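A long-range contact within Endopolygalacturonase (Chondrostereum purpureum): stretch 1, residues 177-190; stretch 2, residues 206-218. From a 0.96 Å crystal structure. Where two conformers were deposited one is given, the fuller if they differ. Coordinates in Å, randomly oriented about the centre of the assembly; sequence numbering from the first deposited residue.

Stretch 1 177-190: AINDGNNIRFENNQ
Stretch 2 206-218: KHVSNVVIKGNTV

Two parallel coils of the endopolygalacturonase chain lie side by side, burying 1078 Å² between them. At the apolar centre Ile178 (chi1 m, chi2 t) points toward stretch 2 and meets three aliphatic side chains: its CG2 lies 3.8 Å from Val208 CG1, and its CD1 lies 3.8 Å from Val211 CG1 and 4.2 Å from Ile213 CD1. Ile213 (m, m) has its CB on the same sheet face as Phe186, and the end of its side chain comes nearer stretch 1, with CD1 3.7 Å from Phe186 CB. Phe186 (t, chi2 75°) and Ile184 (m, t) share the sheet face of Val211 (t) and Ile213; all are buried, and their side chains carry no polar atoms, so none needs a partner in this interior.

The strands through Arg185 and Val212 run parallel, 3° apart and 4.8 Å at closest approach, with extended phi/psi near -120/125. The register pairs Ile184 with Val211, Arg185 with Val212, Phe186 with Ile213 and Glu187 with Lys214. Hydrogen bonds alternate in direction: Ile184 N to Asn210 O 3.1 Å, Val212 N to Ile184 O 2.9 Å, Phe186 N to Val212 O 2.9 Å, Lys214 N to Phe186 O 2.9 Å and Asn188 N to Lys214 O 2.9 Å. Beyond the turn, Thr217 N to Asn189 O (2.9 Å) resumes the pairing.

The chain turns corners at Asp180, Asn182 and Asn183 in stretch 1 and at Asn210 in stretch 2; Asn183 (70/71) and Asn210 (54/64) adopt matching left-handed conformations. Through these corners, Gly181 N donates to His207 O (2.9 Å), Ser209 N to Gly181 O (2.9 Å) and Asn183 N to Ser209 O (3.0 Å). At 124/166 Gly181 would jam a CB against the preceding carbonyl. Gly215 (75/15) has positive phi, which by itself favours glycine, and a CB there would point toward stretch 1, about 4.1 Å from Glu187 CG.

On the other face Val212 (t) places CG1 over one face of the Arg185 guanidinium, 3.8 Å from Arg185 NH2. Arg185 (t, t, chi3 -98°) reaches along its own strand to a salt bridge, NH1 to Glu187 OE1, 3.2 Å. The aliphatic part of Lys214 lies alongside, CD 3.5 Å from Glu187 OE2.

At the polar edge Asp180 (t) accepts from the backbone, His207 N to Asp180 OD1 2.9 Å, at a nearly linear 175°. Lys206 NZ stays 4.4 Å from Asp180 OD2, and water 1 spans the gap, 2.8 Å from Asp180 OD2 and 2.8 Å from Lys206 NZ. Water 2 donates to Asn183 OD1 (3.0 Å) and Asn210 O (2.9 Å), bridging the corner.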

# COMPACT_ATOMS: atom_id res chain seq x y z
N ALA A 177 0.71 -1.83 -1.42
CA ALA A 177 1.58 -2.87 -2.00
C ALA A 177 2.26 -3.56 -0.81
O ALA A 177 3.01 -2.94 -0.06
CB ALA A 177 2.61 -2.30 -2.95
N ILE A 178 1.96 -4.86 -0.66
CA ILE A 178 2.56 -5.66 0.39
C ILE A 178 3.75 -6.37 -0.26
O ILE A 178 3.59 -7.25 -1.11
CB ILE A 178 1.56 -6.68 0.96
CG1 ILE A 178 0.33 -5.97 1.57
CG2 ILE A 178 2.28 -7.55 1.99
CD1 ILE A 178 -0.80 -6.89 1.93
N ASN A 179 4.97 -5.94 0.13
CA ASN A 179 6.18 -6.37 -0.55
C ASN A 179 6.99 -7.43 0.19
O ASN A 179 7.80 -8.11 -0.44
CB ASN A 179 7.05 -5.12 -0.82
CG ASN A 179 6.36 -4.17 -1.79
OD1 ASN A 179 6.39 -2.92 -1.58
ND2 ASN A 179 5.75 -4.71 -2.79
N ASP A 180 6.79 -7.55 1.50
CA ASP A 180 7.52 -8.52 2.30
C ASP A 180 6.82 -8.59 3.67
O ASP A 180 6.32 -7.55 4.14
CB ASP A 180 8.97 -8.06 2.49
CG ASP A 180 9.91 -9.12 3.03
OD1 ASP A 180 9.73 -10.32 2.77
OD2 ASP A 180 10.93 -8.71 3.68
N GLY A 181 6.82 -9.77 4.28
CA GLY A 181 6.37 -9.90 5.66
C GLY A 181 5.24 -10.90 5.85
O GLY A 181 4.61 -11.39 4.92
N ASN A 182 5.05 -11.22 7.13
CA ASN A 182 4.06 -12.17 7.60
C ASN A 182 3.03 -11.48 8.48
O ASN A 182 3.37 -10.64 9.29
CB ASN A 182 4.75 -13.27 8.45
CG ASN A 182 3.77 -14.34 8.91
OD1 ASN A 182 3.25 -15.09 8.06
ND2 ASN A 182 3.48 -14.41 10.20
N ASN A 183 1.76 -11.93 8.34
CA ASN A 183 0.66 -11.54 9.25
C ASN A 183 0.31 -10.06 9.02
O ASN A 183 0.60 -9.19 9.86
CB ASN A 183 1.02 -11.81 10.72
CG ASN A 183 -0.14 -11.38 11.62
OD1 ASN A 183 -1.31 -11.32 11.22
ND2 ASN A 183 0.23 -11.02 12.85
N ILE A 184 -0.28 -9.82 7.89
CA ILE A 184 -0.64 -8.49 7.43
C ILE A 184 -2.14 -8.48 7.08
O ILE A 184 -2.58 -9.32 6.30
CB ILE A 184 0.23 -8.05 6.22
CG1 ILE A 184 1.72 -8.04 6.62
CG2 ILE A 184 -0.23 -6.67 5.71
CD1 ILE A 184 2.63 -8.18 5.46
N ARG A 185 -2.84 -7.52 7.68
CA ARG A 185 -4.29 -7.42 7.53
C ARG A 185 -4.62 -6.03 6.95
O ARG A 185 -4.16 -5.03 7.48
CB ARG A 185 -4.98 -7.63 8.86
CG ARG A 185 -6.50 -7.60 8.77
CD ARG A 185 -7.07 -7.83 10.18
NE ARG A 185 -7.36 -9.15 10.17
CZ ARG A 185 -8.41 -9.95 10.01
NH1 ARG A 185 -9.66 -9.69 9.81
NH2 ARG A 185 -7.87 -11.14 10.10
N PHE A 186 -5.40 -6.01 5.86
CA PHE A 186 -5.82 -4.78 5.19
C PHE A 186 -7.37 -4.86 5.20
O PHE A 186 -7.93 -5.65 4.41
CB PHE A 186 -5.23 -4.71 3.81
CG PHE A 186 -5.49 -3.41 3.05
CD1 PHE A 186 -4.77 -2.27 3.41
CD2 PHE A 186 -6.40 -3.35 2.00
CE1 PHE A 186 -4.98 -1.07 2.69
CE2 PHE A 186 -6.60 -2.16 1.30
CZ PHE A 186 -5.88 -1.03 1.64
N GLU A 187 -8.02 -4.13 6.11
CA GLU A 187 -9.44 -4.33 6.35
C GLU A 187 -10.22 -3.00 6.36
O GLU A 187 -9.84 -2.02 6.99
CB GLU A 187 -9.65 -5.05 7.71
CG GLU A 187 -11.12 -5.36 7.99
CD GLU A 187 -11.33 -6.40 9.07
OE1 GLU A 187 -10.46 -6.62 9.91
OE2 GLU A 187 -12.46 -6.97 9.08
N ASN A 188 -11.37 -3.03 5.67
CA ASN A 188 -12.34 -1.91 5.73
C ASN A 188 -11.72 -0.61 5.26
O ASN A 188 -12.01 0.47 5.82
CB ASN A 188 -12.95 -1.79 7.13
CG ASN A 188 -13.80 -2.98 7.52
OD1 ASN A 188 -14.13 -3.85 6.69
ND2 ASN A 188 -14.13 -3.11 8.78
N ASN A 189 -10.93 -0.68 4.18
CA ASN A 189 -10.35 0.50 3.55
C ASN A 189 -11.10 0.85 2.25
O ASN A 189 -11.78 -0.01 1.70
CB ASN A 189 -8.85 0.25 3.24
CG ASN A 189 -8.12 -0.12 4.50
OD1 ASN A 189 -7.88 0.69 5.38
ND2 ASN A 189 -7.74 -1.39 4.59
N GLN A 190 -10.91 2.08 1.80
CA GLN A 190 -11.50 2.56 0.54
C GLN A 190 -10.38 3.04 -0.38
O GLN A 190 -9.58 3.91 0.03
CB GLN A 190 -12.45 3.71 0.82
CG GLN A 190 -13.69 3.23 1.60
CD GLN A 190 -14.39 4.49 2.04
OE1 GLN A 190 -14.88 5.29 1.25
NE2 GLN A 190 -14.43 4.61 3.35
N LYS A 206 12.27 -12.06 -1.06
CA LYS A 206 11.12 -11.53 -0.31
C LYS A 206 10.04 -12.59 -0.19
O LYS A 206 9.80 -13.38 -1.10
CB LYS A 206 10.60 -10.27 -1.03
CG LYS A 206 11.69 -9.18 -1.20
CD LYS A 206 12.37 -8.80 0.10
CE LYS A 206 13.41 -7.69 -0.20
NZ LYS A 206 14.23 -7.43 1.01
N HIS A 207 9.36 -12.56 0.98
CA HIS A 207 8.39 -13.61 1.30
C HIS A 207 7.20 -12.95 1.99
O HIS A 207 7.34 -12.37 3.06
CB HIS A 207 8.98 -14.64 2.29
CG HIS A 207 10.22 -15.29 1.73
ND1 HIS A 207 10.18 -16.39 0.88
CD2 HIS A 207 11.54 -14.93 1.89
CE1 HIS A 207 11.43 -16.70 0.53
NE2 HIS A 207 12.24 -15.86 1.14
N VAL A 208 6.03 -13.03 1.32
CA VAL A 208 4.77 -12.48 1.88
C VAL A 208 3.93 -13.68 2.30
O VAL A 208 3.76 -14.62 1.54
CB VAL A 208 4.07 -11.60 0.87
CG1 VAL A 208 2.65 -11.31 1.31
CG2 VAL A 208 4.87 -10.32 0.65
N SER A 209 3.41 -13.64 3.56
CA SER A 209 2.61 -14.77 4.02
C SER A 209 1.55 -14.30 4.99
O SER A 209 1.69 -13.30 5.70
CB SER A 209 3.49 -15.82 4.68
OG SER A 209 4.34 -15.24 5.68
N ASN A 210 0.46 -15.10 5.05
CA ASN A 210 -0.62 -14.87 6.01
C ASN A 210 -1.17 -13.44 5.91
O ASN A 210 -1.10 -12.65 6.86
CB ASN A 210 -0.19 -15.24 7.44
CG ASN A 210 0.09 -16.74 7.49
OD1 ASN A 210 1.21 -17.14 7.92
ND2 ASN A 210 -0.82 -17.52 7.13
N VAL A 211 -1.74 -13.16 4.75
CA VAL A 211 -2.33 -11.85 4.41
C VAL A 211 -3.84 -12.05 4.39
O VAL A 211 -4.36 -12.99 3.79
CB VAL A 211 -1.83 -11.38 3.04
CG1 VAL A 211 -2.60 -10.15 2.58
CG2 VAL A 211 -0.33 -11.10 3.04
N VAL A 212 -4.54 -11.11 5.03
CA VAL A 212 -6.02 -11.04 4.96
C VAL A 212 -6.40 -9.69 4.37
O VAL A 212 -6.02 -8.64 4.91
CB VAL A 212 -6.64 -11.24 6.36
CG1 VAL A 212 -8.14 -10.98 6.29
CG2 VAL A 212 -6.36 -12.67 6.85
N ILE A 213 -7.13 -9.73 3.27
CA ILE A 213 -7.63 -8.55 2.55
C ILE A 213 -9.16 -8.61 2.68
O ILE A 213 -9.79 -9.42 1.97
CB ILE A 213 -7.15 -8.57 1.08
CG1 ILE A 213 -5.68 -8.59 0.97
CG2 ILE A 213 -7.79 -7.43 0.29
CD1 ILE A 213 -4.91 -7.52 1.46
N LYS A 214 -9.72 -7.83 3.60
CA LYS A 214 -11.11 -8.07 4.01
C LYS A 214 -11.90 -6.76 4.06
O LYS A 214 -11.47 -5.79 4.66
CB LYS A 214 -11.17 -8.73 5.39
CG LYS A 214 -12.57 -9.05 5.89
CD LYS A 214 -12.54 -9.92 7.14
CE LYS A 214 -13.93 -10.27 7.70
NZ LYS A 214 -15.12 -10.51 6.76
N GLY A 215 -13.12 -6.78 3.45
CA GLY A 215 -14.05 -5.68 3.72
C GLY A 215 -13.72 -4.38 3.01
O GLY A 215 -14.28 -3.34 3.38
N ASN A 216 -12.84 -4.41 2.00
CA ASN A 216 -12.44 -3.18 1.34
C ASN A 216 -13.33 -2.85 0.16
O ASN A 216 -13.94 -3.71 -0.46
CB ASN A 216 -10.96 -3.34 0.83
CG ASN A 216 -10.05 -3.72 1.95
OD1 ASN A 216 -9.62 -4.96 2.01
ND2 ASN A 216 -9.72 -2.86 2.82
N THR A 217 -13.34 -1.55 -0.18
CA THR A 217 -14.00 -1.08 -1.38
C THR A 217 -12.97 -0.48 -2.32
O THR A 217 -12.11 0.32 -1.88
CB THR A 217 -15.06 -0.01 -1.01
OG1 THR A 217 -16.06 -0.60 -0.18
CG2 THR A 217 -15.78 0.57 -2.19
N VAL A 218 -13.00 -0.87 -3.59
CA VAL A 218 -12.10 -0.37 -4.60
C VAL A 218 -12.97 0.16 -5.74
O VAL A 218 -13.85 -0.59 -6.23
CB VAL A 218 -11.16 -1.45 -5.12
CG1 VAL A 218 -10.25 -0.91 -6.23
CG2 VAL A 218 -10.34 -2.09 -3.98
O HOH W 1 12.30 -6.44 2.84
O HOH W 2 -3.07 -11.86 8.90